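Side-chain contacts in imine reductase (Bacillus cereus, PDB 4D3D), which catalyses the NADPH-dependent, S-selective reduction of the cyclic imine 2-methylpyrroline to its amine: residues Y201-A206 and A274-V279; D250-G255 and E281-G286; T237-L240 and H245-D248; Y150-G155 and L185-Q190. One frame throughout, in Å; residues are numbered along the deposited sequence.

Interaction 1. Residues Y201-A206 and A274-V279; sequences YLHALA and ALPATV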
loop_
_atom_site.group_PDB
_atom_site.type_symbol
_atom_site.label_atom_id
_atom_site.label_comp_id
_atom_site.label_asym_id
_atom_site.label_seq_id
_atom_site.Cartn_x
_atom_site.Cartn_y
_atom_site.Cartn_z
ATOM N N TYR B 201 -7.137 -0.361 1.519
ATOM C CA TYR B 201 -7.818 -1.582 2.016
ATOM C C TYR B 201 -9.217 -1.241 2.503
ATOM O O TYR B 201 -10.220 -1.868 2.093
ATOM C CB TYR B 201 -7.034 -2.295 3.075
ATOM C CG TYR B 201 -7.848 -3.286 3.819
ATOM C CD1 TYR B 201 -8.271 -4.471 3.216
ATOM C CD2 TYR B 201 -8.384 -2.957 5.091
ATOM C CE1 TYR B 201 -9.143 -5.348 3.886
ATOM C CE2 TYR B 201 -9.220 -3.809 5.780
ATOM C CZ TYR B 201 -9.616 -4.993 5.201
ATOM O OH TYR B 201 -10.480 -5.887 5.866
ATOM N N LEU B 202 -9.356 -0.194 3.320
ATOM C CA LEU B 202 -10.728 0.237 3.777
ATOM C C LEU B 202 -11.630 0.682 2.668
ATOM O O LEU B 202 -12.866 0.428 2.647
ATOM C CB LEU B 202 -10.623 1.327 4.836
ATOM C CG LEU B 202 -9.925 0.872 6.138
ATOM C CD1 LEU B 202 -9.716 2.066 7.050
ATOM C CD2 LEU B 202 -10.619 -0.181 6.938
ATOM N N HIS B 203 -11.055 1.391 1.723
ATOM C CA HIS B 203 -11.719 1.868 0.566
ATOM C C HIS B 203 -12.256 0.663 -0.315
ATOM O O HIS B 203 -13.468 0.657 -0.678
ATOM C CB HIS B 203 -10.802 2.744 -0.246
ATOM C CG HIS B 203 -11.491 3.413 -1.376
ATOM N ND1 HIS B 203 -11.553 2.856 -2.655
ATOM C CD2 HIS B 203 -12.233 4.542 -1.435
ATOM C CE1 HIS B 203 -12.314 3.616 -3.435
ATOM N NE2 HIS B 203 -12.694 4.673 -2.727
ATOM N N ALA B 204 -11.356 -0.248 -0.595
ATOM C CA ALA B 204 -11.684 -1.506 -1.322
ATOM C C ALA B 204 -12.780 -2.292 -0.552
ATOM O O ALA B 204 -13.778 -2.782 -1.173
ATOM C CB ALA B 204 -10.460 -2.352 -1.516
ATOM N N LEU B 205 -12.637 -2.415 0.760
ATOM C CA LEU B 205 -13.652 -3.081 1.591
ATOM C C LEU B 205 -15.005 -2.373 1.493
ATOM O O LEU B 205 -16.082 -3.044 1.392
ATOM C CB LEU B 205 -13.179 -3.225 3.020
ATOM C CG LEU B 205 -14.169 -3.866 3.981
ATOM C CD1 LEU B 205 -14.495 -5.297 3.527
ATOM C CD2 LEU B 205 -13.543 -3.841 5.344
ATOM N N ALA B 206 -15.053 -1.029 1.470
ATOM C CA ALA B 206 -16.316 -0.362 1.330
ATOM C C ALA B 206 -17.059 -0.706 0.016
ATOM O O ALA B 206 -18.323 -0.819 -0.048
ATOM C CB ALA B 206 -16.134 1.139 1.406
ATOM N N ALA B 274 -12.467 10.348 -3.472
ATOM C CA ALA B 274 -11.260 11.163 -3.354
ATOM C C ALA B 274 -9.972 10.399 -3.479
ATOM O O ALA B 274 -9.051 10.899 -4.180
ATOM C CB ALA B 274 -11.251 11.890 -2.000
ATOM N N LEU B 275 -9.867 9.231 -2.852
ATOM C CA LEU B 275 -8.599 8.495 -2.837
ATOM C C LEU B 275 -8.221 7.962 -4.233
ATOM O O LEU B 275 -7.163 8.265 -4.805
ATOM C CB LEU B 275 -8.558 7.409 -1.786
ATOM C CG LEU B 275 -7.284 6.616 -1.564
ATOM C CD1 LEU B 275 -6.156 7.562 -1.154
ATOM C CD2 LEU B 275 -7.422 5.485 -0.524
ATOM N N PRO B 276 -9.130 7.180 -4.852
ATOM C CA PRO B 276 -8.757 6.765 -6.247
ATOM C C PRO B 276 -8.711 7.867 -7.265
ATOM O O PRO B 276 -7.921 7.777 -8.219
ATOM C CB PRO B 276 -9.807 5.687 -6.574
ATOM C CG PRO B 276 -10.993 6.097 -5.760
ATOM C CD PRO B 276 -10.413 6.577 -4.413
ATOM N N ALA B 277 -9.459 8.971 -7.097
ATOM C CA ALA B 277 -9.331 10.137 -7.953
ATOM C C ALA B 277 -7.987 10.807 -7.878
ATOM O O ALA B 277 -7.455 11.293 -8.863
ATOM C CB ALA B 277 -10.388 11.167 -7.659
ATOM N N THR B 278 -7.390 10.791 -6.707
ATOM C CA THR B 278 -6.011 11.296 -6.559
ATOM C C THR B 278 -4.987 10.421 -7.303
ATOM O O THR B 278 -4.101 10.895 -7.985
ATOM C CB THR B 278 -5.652 11.474 -5.061
ATOM O OG1 THR B 278 -6.518 12.516 -4.538
ATOM C CG2 THR B 278 -4.232 11.907 -4.937
ATOM N N VAL B 279 -5.142 9.092 -7.153
ATOM C CA VAL B 279 -4.295 8.154 -7.922
ATOM C C VAL B 279 -4.436 8.428 -9.420
ATOM O O VAL B 279 -3.395 8.515 -10.124
ATOM C CB VAL B 279 -4.688 6.691 -7.565
ATOM C CG1 VAL B 279 -3.995 5.670 -8.432
ATOM C CG2 VAL B 279 -4.440 6.376 -6.064
#
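His203 and Leu275 mark the closest approach of two helical segments, 201-206 and 274-279, with their CA atoms 8.1 Å apart. That spacing is wide enough for an imidazole to fill, and His203 sends its side chain straight at the neighbouring helix. With CG anti to the backbone N (chi1 -173°), the ring reaches out to meet Pro276 coming from the opposite direction. Pro276 CD lies over one face of the imidazole, 3.4 Å from His203 NE2, and Pro276 CG just beyond the rim, 3.6 Å from His203 CE1. Lower on the side chain, His203 CB meets Leu275 CD2 at 4.4 Å, a looser apolar touch. The two helices belong to the all-helical C-terminal domain of the reductive aminase-like family, where helix 182-210 is the long helix leading out of the Rossmann domain. Pro276 suits the first turn of helix 274-288, since the backbone N of a residue there has no carbonyl in a preceding turn to bond. Pro276 also packs on Val263 and Thr266 of helix 252-268. The polar edge of the imidazole is held at both nitrogens, NE2 by the carbonyl O of Asp272 and ND1 by the Asp192 carboxylate of the second subunit, and Phe303 of that subunit meets the ring edge-to-face. Because both partners are acceptors, this buried histidine is probably stabilised in its doubly protonated form.

Interaction 2. Residues D250-G255 and E281-G286; sequences DRLAMG and EVFRRG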
loop_
_atom_site.group_PDB
_atom_site.type_symbol
_atom_site.label_atom_id
_atom_site.label_comp_id
_atom_site.label_asym_id
_atom_site.label_seq_id
_atom_site.Cartn_x
_atom_site.Cartn_y
_atom_site.Cartn_z
ATOM N N ASP B 250 5.293 -3.415 -18.560
ATOM C CA ASP B 250 4.097 -2.683 -18.269
ATOM C C ASP B 250 4.189 -1.267 -18.915
ATOM O O ASP B 250 5.253 -0.736 -19.064
ATOM C CB ASP B 250 3.810 -2.517 -16.740
ATOM C CG ASP B 250 4.669 -1.381 -16.096
ATOM O OD1 ASP B 250 5.861 -1.536 -15.820
ATOM O OD2 ASP B 250 4.114 -0.255 -15.966
ATOM N N ARG B 251 3.033 -0.765 -19.345
ATOM C CA ARG B 251 2.994 0.573 -19.983
ATOM C C ARG B 251 2.020 1.496 -19.200
ATOM O O ARG B 251 0.899 1.144 -18.803
ATOM C CB ARG B 251 2.550 0.449 -21.462
ATOM C CG ARG B 251 3.745 -0.196 -22.244
ATOM C CD ARG B 251 3.720 -0.098 -23.720
ATOM N NE ARG B 251 4.789 -0.935 -24.324
ATOM C CZ ARG B 251 6.042 -0.593 -24.660
ATOM N NH1 ARG B 251 6.593 0.591 -24.398
ATOM N NH2 ARG B 251 6.806 -1.528 -25.226
ATOM N N LEU B 252 2.475 2.744 -19.006
ATOM C CA LEU B 252 1.636 3.699 -18.242
ATOM C C LEU B 252 0.224 3.838 -18.776
ATOM O O LEU B 252 -0.734 3.966 -18.048
ATOM C CB LEU B 252 2.305 5.084 -18.206
ATOM C CG LEU B 252 1.647 6.122 -17.316
ATOM C CD1 LEU B 252 1.665 5.685 -15.849
ATOM C CD2 LEU B 252 2.293 7.485 -17.458
ATOM N N ALA B 253 0.035 3.869 -20.114
ATOM C CA ALA B 253 -1.296 4.041 -20.681
ATOM C C ALA B 253 -2.224 2.935 -20.230
ATOM O O ALA B 253 -3.418 3.172 -20.025
ATOM C CB ALA B 253 -1.197 4.054 -22.210
ATOM N N MET B 254 -1.665 1.733 -20.107
ATOM C CA MET B 254 -2.475 0.578 -19.657
ATOM C C MET B 254 -2.819 0.716 -18.123
ATOM O O MET B 254 -3.932 0.310 -17.709
ATOM C CB MET B 254 -1.800 -0.750 -19.942
ATOM C CG MET B 254 -1.538 -1.053 -21.404
ATOM S SD MET B 254 -3.078 -1.143 -22.306
ATOM C CE MET B 254 -3.607 -2.812 -21.938
ATOM N N GLY B 255 -1.877 1.187 -17.364
ATOM C CA GLY B 255 -2.115 1.524 -15.938
ATOM C C GLY B 255 -3.190 2.542 -15.773
ATOM O O GLY B 255 -4.054 2.401 -14.925
ATOM N N GLU B 281 -5.325 11.115 -10.997
ATOM C CA GLU B 281 -4.723 12.377 -11.401
ATOM C C GLU B 281 -3.201 12.317 -11.472
ATOM O O GLU B 281 -2.572 12.969 -12.306
ATOM C CB GLU B 281 -5.225 13.508 -10.536
ATOM C CG GLU B 281 -4.621 14.908 -10.900
ATOM C CD GLU B 281 -4.912 15.430 -12.333
ATOM O OE1 GLU B 281 -5.826 14.876 -13.054
ATOM O OE2 GLU B 281 -4.167 16.402 -12.739
ATOM N N VAL B 282 -2.566 11.538 -10.624
ATOM C CA VAL B 282 -1.123 11.273 -10.741
ATOM C C VAL B 282 -0.826 10.624 -12.110
ATOM O O VAL B 282 0.099 11.036 -12.842
ATOM C CB VAL B 282 -0.576 10.412 -9.589
ATOM C CG1 VAL B 282 0.877 10.107 -9.820
ATOM C CG2 VAL B 282 -0.711 11.116 -8.241
ATOM N N PHE B 283 -1.553 9.540 -12.411
ATOM C CA PHE B 283 -1.411 8.857 -13.727
ATOM C C PHE B 283 -1.615 9.829 -14.886
ATOM O O PHE B 283 -0.827 9.802 -15.843
ATOM C CB PHE B 283 -2.370 7.690 -13.853
ATOM C CG PHE B 283 -1.840 6.387 -13.223
ATOM C CD1 PHE B 283 -1.872 6.192 -11.857
ATOM C CD2 PHE B 283 -1.326 5.397 -14.028
ATOM C CE1 PHE B 283 -1.293 5.056 -11.329
ATOM C CE2 PHE B 283 -0.801 4.207 -13.482
ATOM C CZ PHE B 283 -0.825 4.062 -12.117
ATOM N N ARG B 284 -2.644 10.650 -14.812
ATOM C CA ARG B 284 -2.904 11.624 -15.882
ATOM C C ARG B 284 -1.795 12.632 -16.027
ATOM O O ARG B 284 -1.402 12.960 -17.154
ATOM C CB ARG B 284 -4.239 12.280 -15.726
ATOM C CG ARG B 284 -5.408 11.355 -15.994
ATOM C CD ARG B 284 -6.766 12.028 -16.199
ATOM N NE ARG B 284 -6.725 12.925 -17.411
ATOM C CZ ARG B 284 -6.914 12.572 -18.712
ATOM N NH1 ARG B 284 -7.195 11.286 -19.111
ATOM N NH2 ARG B 284 -6.848 13.526 -19.664
ATOM N N ARG B 285 -1.225 13.085 -14.933
ATOM C CA ARG B 285 -0.089 13.966 -15.027
ATOM C C ARG B 285 1.095 13.333 -15.672
ATOM O O ARG B 285 1.801 13.948 -16.440
ATOM C CB ARG B 285 0.254 14.534 -13.600
ATOM C CG ARG B 285 -0.785 15.496 -13.102
ATOM C CD ARG B 285 -0.879 15.528 -11.561
ATOM N NE ARG B 285 0.250 16.083 -10.984
ATOM C CZ ARG B 285 0.561 16.032 -9.659
ATOM N NH1 ARG B 285 -0.127 15.289 -8.687
ATOM N NH2 ARG B 285 1.639 16.652 -9.373
ATOM N N GLY B 286 1.362 12.066 -15.415
ATOM C CA GLY B 286 2.436 11.379 -16.100
ATOM C C GLY B 286 2.188 11.219 -17.605
ATOM O O GLY B 286 3.127 11.297 -18.383
#
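The ring of Phe283 is met from segment 250-255 by two groups, Leu252 CD1 and the carbonyl carbon of Gly255, and each comes in obliquely, squarely over no face and not in line with the ring plane. Both sit near the CD2-CE2 bond but on opposite sides of the ring plane, so that this part of the ring is held between the leucine methyl and the glycine backbone: Leu252 CD1 lies 3.5 Å from Phe283 CD2, and Gly255 C is 3.7 Å from Phe283 CE2. The phenyl group is turned toward helix 252-268 by a chi1 of -84°, which leaves CG anti to its own carbonyl carbon. Trp195 of the second subunit adds an edge-to-face partner, while Leu256 and Val259 extend the hydrophobic surround within the chain.

The branched end of Leu252 divides its work. CD1 goes to the aromatic ring, whereas CD2 rests on the backbone of Gly286, 3.7 Å from Gly286 C. The two glycines play matching parts: having no side chains, Gly255 lets the ring settle on the backbone of one helix and Gly286 lets a methyl settle on the other, consistent with the 7.5 Å between the CA atoms of Leu252 and Phe283. Leu252 opens the first turn of helix 252-268, directly after the N-cap residue Arg251, so the contact joins the start of this helix to helix 274-288 in the C-terminal helical domain.

The contact is of methyls and a phenyl ring with each other and with peptide groups, with no polar bond between the segments; cohesion therefore probably comes from dispersion and the exclusion of water.

Interaction 3. Residues T237-L240 and H245-D248; sequences TPRL and HPGD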
loop_
_atom_site.group_PDB
_atom_site.type_symbol
_atom_site.label_atom_id
_atom_site.label_comp_id
_atom_site.label_asym_id
_atom_site.label_seq_id
_atom_site.Cartn_x
_atom_site.Cartn_y
_atom_site.Cartn_z
ATOM N N THR B 237 13.096 -2.172 -8.078
ATOM C CA THR B 237 14.218 -1.539 -7.351
ATOM C C THR B 237 15.471 -1.210 -8.175
ATOM O O THR B 237 15.891 -0.048 -8.270
ATOM C CB THR B 237 14.505 -2.317 -6.042
ATOM O OG1 THR B 237 13.474 -2.021 -5.084
ATOM C CG2 THR B 237 15.828 -2.003 -5.456
ATOM N N PRO B 238 16.074 -2.217 -8.849
ATOM C CA PRO B 238 17.302 -1.939 -9.622
ATOM C C PRO B 238 17.064 -1.029 -10.813
ATOM O O PRO B 238 17.955 -0.225 -11.129
ATOM C CB PRO B 238 17.785 -3.362 -10.021
ATOM C CG PRO B 238 16.564 -4.240 -9.916
ATOM C CD PRO B 238 15.718 -3.640 -8.843
ATOM N N ARG B 239 15.866 -1.087 -11.422
ATOM C CA ARG B 239 15.501 -0.167 -12.534
ATOM C C ARG B 239 15.404 1.307 -12.013
ATOM O O ARG B 239 15.893 2.248 -12.601
ATOM C CB ARG B 239 14.198 -0.622 -13.184
ATOM C CG ARG B 239 14.338 -2.002 -13.874
ATOM C CD ARG B 239 13.094 -2.810 -14.088
ATOM N NE ARG B 239 12.097 -2.048 -14.713
ATOM C CZ ARG B 239 11.470 -2.328 -15.861
ATOM N NH1 ARG B 239 11.756 -3.427 -16.546
ATOM N NH2 ARG B 239 10.539 -1.449 -16.281
ATOM N N LEU B 240 14.669 1.455 -10.901
ATOM C CA LEU B 240 14.518 2.754 -10.281
ATOM C C LEU B 240 15.892 3.338 -9.957
ATOM O O LEU B 240 16.100 4.577 -10.233
ATOM C CB LEU B 240 13.679 2.596 -9.011
ATOM C CG LEU B 240 12.137 2.518 -9.311
ATOM C CD1 LEU B 240 11.362 1.792 -8.205
ATOM C CD2 LEU B 240 11.574 3.880 -9.568
ATOM N N HIS B 245 12.857 3.471 -16.847
ATOM C CA HIS B 245 11.435 3.198 -16.820
ATOM C C HIS B 245 10.950 2.588 -18.159
ATOM O O HIS B 245 9.907 3.002 -18.727
ATOM C CB HIS B 245 10.659 4.492 -16.542
ATOM C CG HIS B 245 11.129 5.235 -15.340
ATOM N ND1 HIS B 245 10.944 4.750 -14.062
ATOM C CD2 HIS B 245 11.754 6.434 -15.207
ATOM C CE1 HIS B 245 11.504 5.581 -13.196
ATOM N NE2 HIS B 245 11.985 6.625 -13.852
ATOM N N PRO B 246 11.639 1.552 -18.646
ATOM C CA PRO B 246 11.173 1.040 -19.972
ATOM C C PRO B 246 9.850 0.375 -19.861
ATOM O O PRO B 246 9.543 -0.244 -18.826
ATOM C CB PRO B 246 12.251 -0.005 -20.315
ATOM C CG PRO B 246 12.737 -0.463 -19.011
ATOM C CD PRO B 246 12.761 0.741 -18.139
ATOM N N GLY B 247 9.067 0.409 -20.935
ATOM C CA GLY B 247 7.793 -0.255 -20.924
ATOM C C GLY B 247 7.787 -1.710 -21.329
ATOM O O GLY B 247 6.839 -2.133 -21.951
ATOM N N ASP B 248 8.786 -2.479 -20.914
ATOM C CA ASP B 248 8.878 -3.880 -21.382
ATOM C C ASP B 248 7.930 -4.863 -20.704
ATOM O O ASP B 248 7.544 -5.838 -21.331
ATOM C CB ASP B 248 10.313 -4.359 -21.351
ATOM C CG ASP B 248 10.958 -4.246 -19.966
ATOM O OD1 ASP B 248 10.608 -3.348 -19.182
ATOM O OD2 ASP B 248 11.855 -5.038 -19.684
#
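Arg239 NH1 donates to Asp248 OD1 at 2.9 Å in a nearly straight bond (N-H...O 159°), the charged link between the end of helix 215-242 and the loop that follows it. The carboxylate oxygen accepts the N-H on its syn lone pair, and the guanidinium and carboxylate are almost coplanar. The pairing is one-pronged, however: the other terminal nitrogen of Arg239, NH2, is spent on the backbone and donates to Pro246 O at 3.0 Å. That second bond is more bent, at 131°, and its acceptor is tilted from the guanidinium plane. A bend at chi3 of Arg239 (51°) swings the head group across to both acceptors.

Pro246 contributes its ring as well as its carbonyl, for it lies over one face of the guanidinium with CD 3.6 Å from Arg239 NH2. Further along, Leu240 CD2 touches the edge of the His245 imidazole at CE1, 4.0 Å away; ND1 of that histidine bonds to Thr297 OG1. Arginine suits this place because its long chain spans the turn and its several N-H groups can serve a carbonyl and a carboxylate together. Proline suits its own because a compact, rigid ring can lie over the guanidinium while the carbonyl accepts from NH2.

The contact lies at the surface, where solvent probably weakens the ion pair's attraction, so the hold probably rests on the backbone bond as well as on charge.

Interaction 4. Residues Y150-G155 and L185-Q190; sequences YTYYSG and LYYQIQ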
loop_
_atom_site.group_PDB
_atom_site.type_symbol
_atom_site.label_atom_id
_atom_site.label_comp_id
_atom_site.label_asym_id
_atom_site.label_seq_id
_atom_site.Cartn_x
_atom_site.Cartn_y
_atom_site.Cartn_z
ATOM N N TYR B 150 12.305 -2.915 17.898
ATOM C CA TYR B 150 13.419 -2.171 17.281
ATOM C C TYR B 150 13.190 -0.659 17.372
ATOM O O TYR B 150 12.055 -0.160 17.304
ATOM C CB TYR B 150 13.640 -2.593 15.809
ATOM C CG TYR B 150 14.434 -3.874 15.684
ATOM C CD1 TYR B 150 13.804 -5.106 15.859
ATOM C CD2 TYR B 150 15.817 -3.848 15.428
ATOM C CE1 TYR B 150 14.524 -6.287 15.790
ATOM C CE2 TYR B 150 16.553 -5.033 15.344
ATOM C CZ TYR B 150 15.885 -6.240 15.520
ATOM O OH TYR B 150 16.585 -7.406 15.462
ATOM N N THR B 151 14.284 0.068 17.508
ATOM C CA THR B 151 14.305 1.545 17.353
ATOM C C THR B 151 15.344 1.932 16.308
ATOM O O THR B 151 16.489 1.387 16.264
ATOM C CB THR B 151 14.699 2.141 18.697
ATOM O OG1 THR B 151 13.699 1.794 19.680
ATOM C CG2 THR B 151 14.866 3.648 18.646
ATOM N N TYR B 152 14.988 2.804 15.374
ATOM C CA TYR B 152 15.950 3.347 14.416
ATOM C C TYR B 152 16.828 4.386 15.104
ATOM O O TYR B 152 16.317 5.207 15.820
ATOM C CB TYR B 152 15.233 4.108 13.294
ATOM C CG TYR B 152 14.325 3.287 12.398
ATOM C CD1 TYR B 152 14.840 2.260 11.658
ATOM C CD2 TYR B 152 12.990 3.572 12.273
ATOM C CE1 TYR B 152 14.032 1.498 10.820
ATOM C CE2 TYR B 152 12.173 2.801 11.426
ATOM C CZ TYR B 152 12.711 1.737 10.751
ATOM O OH TYR B 152 11.963 0.916 9.864
ATOM N N TYR B 153 18.127 4.357 14.869
ATOM C CA TYR B 153 19.015 5.353 15.392
ATOM C C TYR B 153 19.896 5.939 14.358
ATOM O O TYR B 153 20.286 5.320 13.358
ATOM C CB TYR B 153 19.901 4.711 16.482
ATOM C CG TYR B 153 19.220 4.447 17.794
ATOM C CD1 TYR B 153 18.789 5.483 18.581
ATOM C CD2 TYR B 153 18.909 3.135 18.185
ATOM C CE1 TYR B 153 18.160 5.250 19.790
ATOM C CE2 TYR B 153 18.262 2.878 19.396
ATOM C CZ TYR B 153 17.881 3.925 20.197
ATOM O OH TYR B 153 17.237 3.774 21.407
ATOM N N SER B 154 20.173 7.247 14.472
ATOM C CA SER B 154 21.121 7.887 13.568
ATOM C C SER B 154 21.836 9.063 14.230
ATOM O O SER B 154 21.369 9.579 15.268
ATOM C CB SER B 154 20.508 8.363 12.245
ATOM O OG SER B 154 19.533 9.364 12.425
ATOM N N GLY B 155 22.931 9.484 13.630
ATOM C CA GLY B 155 23.818 10.475 14.277
ATOM C C GLY B 155 25.264 9.925 14.254
ATOM O O GLY B 155 25.595 8.974 13.555
ATOM N N LEU B 185 13.693 9.705 8.853
ATOM C CA LEU B 185 13.432 9.457 7.434
ATOM C C LEU B 185 12.842 8.068 7.266
ATOM O O LEU B 185 11.735 7.930 6.705
ATOM C CB LEU B 185 14.637 9.604 6.580
ATOM C CG LEU B 185 14.350 9.291 5.054
ATOM C CD1 LEU B 185 13.472 10.317 4.342
ATOM C CD2 LEU B 185 15.701 9.103 4.441
ATOM N N TYR B 186 13.519 7.072 7.760
ATOM C CA TYR B 186 13.067 5.667 7.594
ATOM C C TYR B 186 11.687 5.413 8.261
ATOM O O TYR B 186 10.789 4.795 7.708
ATOM C CB TYR B 186 14.065 4.682 8.107
ATOM C CG TYR B 186 15.283 4.458 7.180
ATOM C CD1 TYR B 186 16.409 5.255 7.238
ATOM C CD2 TYR B 186 15.247 3.468 6.176
ATOM C CE1 TYR B 186 17.496 5.066 6.381
ATOM C CE2 TYR B 186 16.328 3.289 5.308
ATOM C CZ TYR B 186 17.436 4.056 5.411
ATOM O OH TYR B 186 18.523 3.821 4.563
ATOM N N TYR B 187 11.484 5.993 9.463
ATOM C CA TYR B 187 10.203 5.921 10.125
ATOM C C TYR B 187 9.044 6.558 9.316
ATOM O O TYR B 187 8.001 5.903 9.052
ATOM C CB TYR B 187 10.340 6.640 11.484
ATOM C CG TYR B 187 9.105 6.368 12.350
ATOM C CD1 TYR B 187 9.012 5.240 13.154
ATOM C CD2 TYR B 187 8.046 7.237 12.293
ATOM C CE1 TYR B 187 7.865 5.000 13.906
ATOM C CE2 TYR B 187 6.907 7.033 13.045
ATOM C CZ TYR B 187 6.794 5.924 13.807
ATOM O OH TYR B 187 5.626 5.763 14.542
ATOM N N GLN B 188 9.226 7.779 8.870
ATOM C CA GLN B 188 8.158 8.498 8.202
ATOM C C GLN B 188 7.825 7.911 6.828
ATOM O O GLN B 188 6.637 7.864 6.467
ATOM C CB GLN B 188 8.483 9.978 8.019
ATOM C CG GLN B 188 8.657 10.777 9.309
ATOM C CD GLN B 188 7.495 10.695 10.280
ATOM O OE1 GLN B 188 6.399 10.323 9.911
ATOM N NE2 GLN B 188 7.753 11.055 11.583
ATOM N N ILE B 189 8.838 7.492 6.087
ATOM C CA ILE B 189 8.533 6.921 4.708
ATOM C C ILE B 189 7.815 5.534 4.871
ATOM O O ILE B 189 6.961 5.200 4.043
ATOM C CB ILE B 189 9.778 6.851 3.801
ATOM C CG1 ILE B 189 10.816 5.889 4.298
ATOM C CG2 ILE B 189 10.296 8.272 3.569
ATOM C CD1 ILE B 189 12.044 5.836 3.353
ATOM N N GLN B 190 8.100 4.771 5.920
ATOM C CA GLN B 190 7.332 3.538 6.170
ATOM C C GLN B 190 5.875 3.874 6.561
ATOM O O GLN B 190 4.894 3.180 6.145
ATOM C CB GLN B 190 8.009 2.669 7.236
ATOM C CG GLN B 190 9.225 1.875 6.763
ATOM C CD GLN B 190 9.659 0.885 7.846
ATOM O OE1 GLN B 190 9.747 -0.356 7.642
ATOM N NE2 GLN B 190 9.749 1.410 9.042
#
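Tyr152 carries the contact of strand 150-155 with helix 185-190, and the residues leading up to it lie in the sheet: Tyr150 pairs its backbone with Gln138, and Thr151 with Ser172 and Asp174. Tyr152 then projects toward the helix with CG anti to its carbonyl carbon (chi1 -64°), and its ring lies against the helix surface. Tyr186 CB sits over the centre of one face in a CH-pi contact, 4.1 Å from the centroid of the Tyr152 ring and 8° off its normal. Elsewhere on the ring, Tyr152 CD2 meets Tyr187 CB at 4.1 Å, and Tyr152 CE2 approaches the edge of the Tyr187 ring. The phenol OH reaches the amide of Gln190, although the modelled turn of that amide is doubtful. An aromatic residue suits the place, since the axes of the two short segments approach to 9.4 Å, at 131° between their directions, and a broad, flat ring can bridge the interval.

Here the Rossmann-type domain meets helix 182-210, the long helix that carries the chain into the C-terminal domain. The ring of Tyr186 itself turns away to a cation-pi contact with Arg176 and an edge-to-face one with Tyr221 of the second subunit. Past Tyr152, Ser154 OG bonds to Ala183 N and Asp179 O, tying the strand to the start of the helix at Ala183 and to Asp179 just before it.

In the fold
Interactions 1, 2 and 4 are buried, whereas interaction 3 lies at the surface, and the chemistry follows: those three rest mainly on rings against aliphatic groups or backbone, interaction 3 on an ion pair. Interactions 1 and 2 place successive parts of helix 274-288, against helices 182-210 and 252-268 respectively, with centres about 17 Å apart. Interaction 3 shapes the loop that leads into the helix of interaction 2. Interaction 4 stands apart, near the centre of the chain, and is the one that joins the two domains; it shares helix 182-210 with interaction 1, about 28 Å away between centres. All four touch the second subunit.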